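Side-chain contacts in ICChI, a glycosylated chitinase (Ipomoea carnea, PDB 6IDN), which hydrolyses chitin and also has lysozyme activity, as a glycosylated plant enzyme of glycosyl hydrolase family 18: residues K73-L78 / F176-V181; I122-E127 / D135-Q140. All coordinates share one frame; numbering follows the deposited sequence.

Interaction 1: residues K73-L78 / F176-V181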
ATOM      1  N   LYS A  73       5.794 -10.148   2.313  1.00 22.08           N
ATOM      2  CA  LYS A  73       4.420 -10.133   1.825  1.00 20.62           C
ATOM      3  C   LYS A  73       4.324  -9.231   0.606  1.00 19.44           C
ATOM      4  O   LYS A  73       5.024  -8.215   0.510  1.00 22.68           O
ATOM      5  CB  LYS A  73       3.442  -9.637   2.896  1.00 21.64           C
ATOM      6  CG  LYS A  73       3.472 -10.459   4.175  1.00 27.89           C
ATOM      7  CD  LYS A  73       2.487  -9.915   5.186  1.00 29.90           C
ATOM      8  CE  LYS A  73       2.420 -10.787   6.445  1.00 39.46           C
ATOM      9  NZ  LYS A  73       3.657 -10.796   7.270  1.00 33.95           N
ATOM     10  N   VAL A  74       3.460  -9.610  -0.327  1.00 20.09           N
ATOM     11  CA  VAL A  74       3.304  -8.888  -1.584  1.00 19.42           C
ATOM     12  C   VAL A  74       1.827  -8.565  -1.758  1.00 17.38           C
ATOM     13  O   VAL A  74       0.996  -9.477  -1.807  1.00 16.42           O
ATOM     14  CB  VAL A  74       3.836  -9.699  -2.783  1.00 22.29           C
ATOM     15  CG1 VAL A  74       3.803  -8.861  -4.048  1.00 22.74           C
ATOM     16  CG2 VAL A  74       5.255 -10.195  -2.511  1.00 22.93           C
ATOM     17  N   PHE A  75       1.496  -7.268  -1.822  1.00 18.47           N
ATOM     18  CA  PHE A  75       0.122  -6.824  -2.000  1.00 17.61           C
ATOM     19  C   PHE A  75      -0.069  -6.202  -3.380  1.00 16.21           C
ATOM     20  O   PHE A  75       0.863  -5.630  -3.949  1.00 19.98           O
ATOM     21  CB  PHE A  75      -0.273  -5.780  -0.935  1.00 16.78           C
ATOM     22  CG  PHE A  75      -0.130  -6.248   0.494  1.00 19.27           C
ATOM     23  CD1 PHE A  75      -0.138  -7.606   0.827  1.00 20.39           C
ATOM     24  CD2 PHE A  75       0.007  -5.320   1.509  1.00 19.34           C
ATOM     25  CE1 PHE A  75      -0.005  -8.010   2.164  1.00 18.21           C
ATOM     26  CE2 PHE A  75       0.138  -5.706   2.840  1.00 19.41           C
ATOM     27  CZ  PHE A  75       0.144  -7.063   3.167  1.00 19.18           C
ATOM     28  N   LEU A  76      -1.306  -6.267  -3.883  1.00 16.50           N
ATOM     29  CA  LEU A  76      -1.719  -5.453  -5.025  1.00 15.77           C
ATOM     30  C   LEU A  76      -2.351  -4.162  -4.521  1.00 15.60           C
ATOM     31  O   LEU A  76      -3.261  -4.201  -3.683  1.00 17.33           O
ATOM     32  CB  LEU A  76      -2.730  -6.200  -5.898  1.00 16.80           C
ATOM     33  CG  LEU A  76      -3.330  -5.335  -7.018  1.00 19.40           C
ATOM     34  CD1 LEU A  76      -2.289  -5.054  -8.098  1.00 22.22           C
ATOM     35  CD2 LEU A  76      -4.546  -5.990  -7.642  1.00 20.39           C
ATOM     36  N   SER A  77      -1.887  -3.024  -5.034  0.64 15.32           N
ATOM     37  CA  SER A  77      -2.388  -1.721  -4.608  0.64 16.42           C
ATOM     38  C   SER A  77      -3.438  -1.212  -5.590  0.64 17.44           C
ATOM     39  O   SER A  77      -3.157  -1.054  -6.782  0.64 18.59           O
ATOM     40  CB  SER A  77      -1.259  -0.703  -4.473  0.64 16.42           C
ATOM     41  OG  SER A  77      -1.729   0.499  -3.876  0.64 15.74           O
ATOM     42  N   LEU A  78      -4.633  -0.916  -5.069  1.00 14.87           N
ATOM     43  CA  LEU A  78      -5.711  -0.307  -5.839  1.00 16.22           C
ATOM     44  C   LEU A  78      -5.555   1.201  -5.906  1.00 20.76           C
ATOM     45  O   LEU A  78      -5.361   1.861  -4.880  1.00 18.28           O
ATOM     46  CB  LEU A  78      -7.071  -0.599  -5.207  1.00 15.97           C
ATOM     47  CG  LEU A  78      -7.401  -2.034  -4.823  1.00 14.70           C
ATOM     48  CD1 LEU A  78      -8.763  -2.062  -4.138  1.00 18.20           C
ATOM     49  CD2 LEU A  78      -7.378  -2.977  -6.033  1.00 20.25           C
ATOM     50  N   PHE A 176      -8.746  -3.533   8.829  1.00 13.52           N
ATOM     51  CA  PHE A 176      -7.473  -3.400   8.125  1.00 14.06           C
ATOM     52  C   PHE A 176      -6.308  -3.892   8.974  1.00 13.72           C
ATOM     53  O   PHE A 176      -6.171  -3.530  10.149  1.00 16.93           O
ATOM     54  CB  PHE A 176      -7.267  -1.957   7.654  1.00 14.49           C
ATOM     55  CG  PHE A 176      -7.972  -1.685   6.372  1.00 12.62           C
ATOM     56  CD1 PHE A 176      -9.336  -1.485   6.369  1.00 12.85           C
ATOM     57  CD2 PHE A 176      -7.311  -1.773   5.164  1.00 11.55           C
ATOM     58  CE1 PHE A 176     -10.029  -1.296   5.178  1.00 12.20           C
ATOM     59  CE2 PHE A 176      -7.988  -1.582   3.966  1.00 16.25           C
ATOM     60  CZ  PHE A 176      -9.354  -1.342   3.971  1.00 13.91           C
ATOM     61  N   ASP A 177      -5.490  -4.756   8.372  1.00 13.79           N
ATOM     62  CA  ASP A 177      -4.292  -5.280   9.017  1.00 13.69           C
ATOM     63  C   ASP A 177      -3.191  -4.240   9.073  1.00 16.14           C
ATOM     64  O   ASP A 177      -2.424  -4.205  10.034  1.00 16.29           O
ATOM     65  CB  ASP A 177      -3.812  -6.511   8.258  1.00 17.60           C
ATOM     66  CG  ASP A 177      -4.869  -7.573   8.210  1.00 20.46           C
ATOM     67  OD1 ASP A 177      -5.020  -8.275   9.236  1.00 23.07           O
ATOM     68  OD2 ASP A 177      -5.597  -7.686   7.195  1.00 19.23           O
ATOM     69  N   TYR A 178      -3.114  -3.383   8.062  1.00 13.41           N
ATOM     70  CA  TYR A 178      -2.070  -2.378   7.946  1.00 12.02           C
ATOM     71  C   TYR A 178      -2.709  -1.069   7.541  1.00 14.22           C
ATOM     72  O   TYR A 178      -3.585  -1.053   6.680  1.00 15.05           O
ATOM     73  CB  TYR A 178      -1.014  -2.761   6.871  1.00 15.21           C
ATOM     74  CG  TYR A 178      -0.317  -4.083   7.110  1.00 17.06           C
ATOM     75  CD1 TYR A 178      -0.853  -5.254   6.596  1.00 18.39           C
ATOM     76  CD2 TYR A 178       0.847  -4.154   7.848  1.00 20.97           C
ATOM     77  CE1 TYR A 178      -0.264  -6.448   6.819  1.00 21.40           C
ATOM     78  CE2 TYR A 178       1.464  -5.378   8.067  1.00 20.58           C
ATOM     79  CZ  TYR A 178       0.884  -6.517   7.550  1.00 21.01           C
ATOM     80  OH  TYR A 178       1.453  -7.755   7.729  1.00 27.56           O
ATOM     81  N   VAL A 179      -2.255   0.026   8.131  1.00 14.99           N
ATOM     82  CA  VAL A 179      -2.625   1.366   7.645  1.00 12.38           C
ATOM     83  C   VAL A 179      -1.320   2.156   7.641  1.00 14.94           C
ATOM     84  O   VAL A 179      -0.690   2.313   8.689  1.00 14.82           O
ATOM     85  CB  VAL A 179      -3.688   2.071   8.508  1.00 14.82           C
ATOM     86  CG1 VAL A 179      -3.867   3.505   7.996  1.00 15.94           C
ATOM     87  CG2 VAL A 179      -5.016   1.301   8.431  1.00 12.37           C
ATOM     88  N   TRP A 180      -0.870   2.602   6.462  1.00 13.24           N
ATOM     89  CA  TRP A 180       0.303   3.469   6.351  1.00 14.03           C
ATOM     90  C   TRP A 180      -0.188   4.863   6.035  1.00 14.00           C
ATOM     91  O   TRP A 180      -0.704   5.110   4.945  1.00 15.03           O
ATOM     92  CB  TRP A 180       1.294   2.974   5.292  1.00 13.79           C
ATOM     93  CG  TRP A 180       0.724   2.123   4.198  1.00 17.63           C
ATOM     94  CD1 TRP A 180      -0.009   2.540   3.126  1.00 19.54           C
ATOM     95  CD2 TRP A 180       0.904   0.721   4.040  1.00 21.85           C
ATOM     96  NE1 TRP A 180      -0.322   1.475   2.317  1.00 26.61           N
ATOM     97  CE2 TRP A 180       0.249   0.353   2.843  1.00 16.87           C
ATOM     98  CE3 TRP A 180       1.581  -0.261   4.779  1.00 24.16           C
ATOM     99  CZ2 TRP A 180       0.203  -0.943   2.396  1.00 37.00           C
ATOM    100  CZ3 TRP A 180       1.540  -1.591   4.306  1.00 25.18           C
ATOM    101  CH2 TRP A 180       0.851  -1.894   3.128  1.00 21.84           C
ATOM    102  N   VAL A 181      -0.034   5.770   6.987  1.00 13.80           N
ATOM    103  CA  VAL A 181      -0.523   7.138   6.857  1.00 12.07           C
ATOM    104  C   VAL A 181       0.519   7.960   6.115  1.00 19.95           C
ATOM    105  O   VAL A 181       1.689   7.999   6.513  1.00 16.50           O
ATOM    106  CB  VAL A 181      -0.829   7.743   8.232  1.00 14.54           C
ATOM    107  CG1 VAL A 181      -1.421   9.125   8.051  1.00 14.90           C
ATOM    108  CG2 VAL A 181      -1.775   6.836   9.017  1.00 14.34           C
TER
HETATM  109  O   HOH W   1       3.796  -8.174   8.600  1.00 36.50           O

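Interaction 2: residues I122-E127 / D135-Q140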
ATOM      1  N   ILE A 122      -4.444  -6.896  -0.380  1.00 15.28           N
ATOM      2  CA  ILE A 122      -4.894  -5.773  -1.188  1.00 15.71           C
ATOM      3  C   ILE A 122      -4.629  -4.499  -0.409  1.00 13.94           C
ATOM      4  O   ILE A 122      -5.045  -4.381   0.755  1.00 15.24           O
ATOM      5  CB  ILE A 122      -6.390  -5.894  -1.528  1.00 15.07           C
ATOM      6  CG1 ILE A 122      -6.640  -7.216  -2.280  1.00 13.94           C
ATOM      7  CG2 ILE A 122      -6.857  -4.668  -2.338  1.00 15.57           C
ATOM      8  CD1 ILE A 122      -5.900  -7.326  -3.608  1.00 17.28           C
ATOM      9  N   ASP A 123      -3.938  -3.558  -1.044  1.00 15.47           N
ATOM     10  CA  ASP A 123      -3.651  -2.240  -0.482  1.00 15.11           C
ATOM     11  C   ASP A 123      -4.616  -1.234  -1.102  1.00 13.69           C
ATOM     12  O   ASP A 123      -4.778  -1.204  -2.325  1.00 16.16           O
ATOM     13  CB  ASP A 123      -2.203  -1.844  -0.780  1.00 12.63           C
ATOM     14  CG  ASP A 123      -1.876  -0.416  -0.381  1.00 16.64           C
ATOM     15  OD1 ASP A 123      -2.026  -0.091   0.814  1.00 16.35           O
ATOM     16  OD2 ASP A 123      -1.430   0.356  -1.259  1.00 17.94           O
ATOM     17  N   PHE A 124      -5.254  -0.415  -0.262  1.00 15.16           N
ATOM     18  CA  PHE A 124      -6.264   0.550  -0.716  1.00 13.64           C
ATOM     19  C   PHE A 124      -5.598   1.923  -0.789  1.00 13.34           C
ATOM     20  O   PHE A 124      -5.550   2.646   0.204  1.00 15.83           O
ATOM     21  CB  PHE A 124      -7.446   0.618   0.251  1.00 11.72           C
ATOM     22  CG  PHE A 124      -8.388  -0.559   0.217  1.00 14.68           C
ATOM     23  CD1 PHE A 124      -7.938  -1.872   0.323  1.00 13.34           C
ATOM     24  CD2 PHE A 124      -9.759  -0.330   0.162  1.00 15.16           C
ATOM     25  CE1 PHE A 124      -8.835  -2.926   0.329  1.00 13.63           C
ATOM     26  CE2 PHE A 124     -10.676  -1.381   0.186  1.00 17.84           C
ATOM     27  CZ  PHE A 124     -10.219  -2.683   0.253  1.00 15.86           C
ATOM     28  N   ASP A 125      -5.091   2.288  -1.969  1.00 16.00           N
ATOM     29  CA  ASP A 125      -4.458   3.599  -2.159  1.00 15.86           C
ATOM     30  C   ASP A 125      -5.415   4.521  -2.910  1.00 17.11           C
ATOM     31  O   ASP A 125      -5.150   4.994  -4.003  1.00 18.13           O
ATOM     32  CB  ASP A 125      -3.119   3.451  -2.887  1.00 16.00           C
ATOM     33  CG  ASP A 125      -2.296   4.734  -2.870  1.00 21.18           C
ATOM     34  OD1 ASP A 125      -2.647   5.669  -2.119  1.00 21.42           O
ATOM     35  OD2 ASP A 125      -1.297   4.827  -3.622  1.00 26.94           O
ATOM     36  N   ILE A 126      -6.568   4.742  -2.289  1.00 15.92           N
ATOM     37  CA  ILE A 126      -7.666   5.479  -2.911  1.00 15.24           C
ATOM     38  C   ILE A 126      -7.394   6.974  -2.748  1.00 21.09           C
ATOM     39  O   ILE A 126      -7.463   7.507  -1.643  1.00 18.33           O
ATOM     40  CB  ILE A 126      -9.013   5.082  -2.287  1.00 17.06           C
ATOM     41  CG1 ILE A 126      -9.196   3.555  -2.313  1.00 17.51           C
ATOM     42  CG2 ILE A 126     -10.175   5.777  -3.007  1.00 20.13           C
ATOM     43  CD1 ILE A 126      -8.905   2.905  -3.684  1.00 17.74           C
ATOM     44  N   GLU A 127      -7.086   7.653  -3.856  1.00 20.54           N
ATOM     45  CA  GLU A 127      -6.727   9.065  -3.844  0.56 21.75           C
ATOM     46  C   GLU A 127      -7.661   9.944  -4.655  1.00 21.31           C
ATOM     47  O   GLU A 127      -7.481  11.171  -4.660  1.00 25.33           O
ATOM     48  CB  GLU A 127      -5.310   9.273  -4.394  0.56 23.24           C
ATOM     49  CG  GLU A 127      -4.209   8.548  -3.674  0.56 29.77           C
ATOM     50  CD  GLU A 127      -2.860   8.832  -4.302  0.56 27.19           C
ATOM     51  OE1 GLU A 127      -2.598  10.006  -4.647  0.56 28.79           O
ATOM     52  OE2 GLU A 127      -2.062   7.886  -4.458  0.56 29.54           O
ATOM     53  N   ASP A 135     -15.633   0.433   2.233  1.00 15.02           N
ATOM     54  CA  ASP A 135     -15.895  -0.394   3.409  1.00 15.23           C
ATOM     55  C   ASP A 135     -16.463  -1.752   3.008  1.00 14.99           C
ATOM     56  O   ASP A 135     -16.045  -2.792   3.537  1.00 15.28           O
ATOM     57  CB  ASP A 135     -16.830   0.324   4.405  1.00 16.17           C
ATOM     58  CG  ASP A 135     -18.110   0.904   3.788  1.00 19.38           C
ATOM     59  OD1 ASP A 135     -18.267   0.991   2.555  1.00 18.22           O
ATOM     60  OD2 ASP A 135     -18.983   1.324   4.598  1.00 21.09           O
ATOM     61  N   THR A 136     -17.412  -1.764   2.070  1.00 15.23           N
ATOM     62  CA  THR A 136     -17.998  -3.017   1.597  1.00 13.01           C
ATOM     63  C   THR A 136     -16.959  -3.861   0.857  1.00 14.17           C
ATOM     64  O   THR A 136     -16.894  -5.082   1.048  1.00 14.95           O
ATOM     65  CB  THR A 136     -19.214  -2.705   0.706  1.00 12.86           C
ATOM     66  OG1 THR A 136     -20.139  -1.869   1.436  1.00 24.22           O
ATOM     67  CG2 THR A 136     -19.935  -3.972   0.265  1.00 14.70           C
ATOM     68  N   LEU A 137     -16.101  -3.224   0.048  1.00 13.24           N
ATOM     69  CA  LEU A 137     -15.045  -3.973  -0.637  1.00 13.86           C
ATOM     70  C   LEU A 137     -14.134  -4.669   0.370  1.00 15.09           C
ATOM     71  O   LEU A 137     -13.807  -5.853   0.201  1.00 14.11           O
ATOM     72  CB  LEU A 137     -14.240  -3.043  -1.567  1.00 13.56           C
ATOM     73  CG  LEU A 137     -13.040  -3.649  -2.309  1.00 15.68           C
ATOM     74  CD1 LEU A 137     -13.485  -4.856  -3.156  1.00 15.23           C
ATOM     75  CD2 LEU A 137     -12.344  -2.601  -3.159  1.00 14.21           C
ATOM     76  N   ALA A 138     -13.730  -3.961   1.435  1.00 12.94           N
ATOM     77  CA  ALA A 138     -12.885  -4.586   2.449  1.00 13.80           C
ATOM     78  C   ALA A 138     -13.608  -5.747   3.117  1.00 13.39           C
ATOM     79  O   ALA A 138     -13.010  -6.804   3.362  1.00 15.38           O
ATOM     80  CB  ALA A 138     -12.448  -3.558   3.495  1.00 16.84           C
ATOM     81  N   GLU A 139     -14.897  -5.558   3.429  1.00 13.63           N
ATOM     82  CA  GLU A 139     -15.672  -6.614   4.074  1.00 13.34           C
ATOM     83  C   GLU A 139     -15.817  -7.824   3.156  1.00 15.60           C
ATOM     84  O   GLU A 139     -15.728  -8.972   3.604  1.00 17.19           O
ATOM     85  CB  GLU A 139     -17.045  -6.047   4.478  1.00 13.72           C
ATOM     86  CG  GLU A 139     -16.972  -5.125   5.739  1.00 15.87           C
ATOM     87  CD  GLU A 139     -18.260  -4.369   6.027  1.00 18.92           C
ATOM     88  OE1 GLU A 139     -19.121  -4.275   5.125  1.00 21.71           O
ATOM     89  OE2 GLU A 139     -18.436  -3.882   7.168  1.00 20.28           O
ATOM     90  N   GLN A 140     -16.035  -7.595   1.860  1.00 15.03           N
ATOM     91  CA  GLN A 140     -16.197  -8.735   0.966  1.00 14.53           C
ATOM     92  C   GLN A 140     -14.884  -9.473   0.736  1.00 13.96           C
ATOM     93  O   GLN A 140     -14.898 -10.702   0.595  1.00 16.50           O
ATOM     94  CB  GLN A 140     -16.800  -8.273  -0.361  1.00 16.43           C
ATOM     95  CG  GLN A 140     -18.206  -7.693  -0.224  1.00 17.18           C
ATOM     96  CD  GLN A 140     -19.298  -8.731   0.036  1.00 19.15           C
ATOM     97  OE1 GLN A 140     -20.445  -8.373   0.283  1.00 26.21           O
ATOM     98  NE2 GLN A 140     -18.952 -10.008  -0.018  1.00 20.47           N
TER

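Interaction 1: residues K73-L78 / F176-V181
Phe75 meets Tyr178 and Trp180 near the centre of the molecule, and the last methylenes of Lys73 lie by the hydroxyl of the same tyrosine. Taking Tyr178 outward from CB: the bond from CA to CB points toward 73-78, and with CG opposite the carbonyl carbon (chi1 -58°) the ring lies alongside Phe75. Tyr178 CD1 lies 3.9 Å from Phe75 CE2, and Tyr178 CE1 comes nearer, 3.7 Å from Phe75 CZ. The two ring planes are inclined at 52° with centroids 5.7 Å apart, an oblique pair in which Tyr178 CE1 sits at the phenylalanine's edge. Strands 73-80 and 178-182 are not neighbours in the sheet; 121-126 and 153-156 come between them, and the sheet closes on itself as the TIM barrel of family 18. The contact therefore spans the barrel interior, with short-segment axes 12.6 Å apart at their closest, a distance bridged by side chains. Trp180 meets the adjoining part of Phe75's edge: Trp180 CH2 is 3.9 Å from Phe75 CD2, edge against edge. At the tip of the tyrosine, Tyr178 OH lies 3.4 Å from Lys73 CE. The last torsion of the lysine bends the chain (chi4 67°), and Lys73 NZ donates to a water 2.9 Å away that also hydrogen-bonds Tyr178 OH. That water lies in the plane of the tyrosine ring. Tyr153 of the intervening strand 153-156 touches both Lys73 and Phe75.

Interaction 2: residues I122-E127 / D135-Q140
Phe124 pushes the far end of its ring against helix 134-148, where Leu137 and Ala138 receive it. The phenylalanine has the most surface buried here, and the touching is done by two ring carbons. Phe124 CZ lies 3.9 Å from Leu137 CG, while Phe124 CE2 is 3.9 Å from Leu137 CD2, so the leucine meets that end of the ring obliquely with its branch point and one methyl. Leu137's CB already points toward the strand, and a chi1 of 177° extends CG from there to meet the ring. Ala138 brings its backbone N to the ring edge, near the ring plane and 3.9 Å from Phe124 CZ; Ala138 CB is 4.0 Å from Phe124 CZ. The ring thus ends close to the helix backbone at Ala138. Strand 121-126 and helix 134-148 are the first two elements of a beta-alpha-beta unit completed by strand 153-156, so Phe124 lies in the layer between the barrel wall and its outer helix. Other residues close in around it: Tyr134 and Leu141 of the same helix touch the phenylalanine, and Phe176 packs edge-to-face with its ring. Leu137 in turn reaches Leu78 on strand 73-80 and Ala97 on helix 90-103. No hydrogen bond or salt bridge crosses between 122-127 and 135-140; the helix is held to the strand here by van der Waals contact and the burial of apolar surface.

How the interactions relate
Both contacts are buried, but they lie on opposite sides of the barrel wall, their centres 9 Å apart. Interaction 1 is inside the barrel and joins strands that are not neighbours; interaction 2 is in the outer layer and joins a strand to the helix that follows it, nested within the chain span closed by interaction 1. The interior contact mixes aromatic rings with a water bridge, whereas the outer one has no hydrogen bond across it, and its side-chain contacts are apolar. Asp123 connects them: Asp123 OD2 is 2.6 Å from Ser77 OG, a probable hydrogen bond, and OD1 takes a weak one from Trp180 NE1. Strands 73-80 and 121-126 also pair directly.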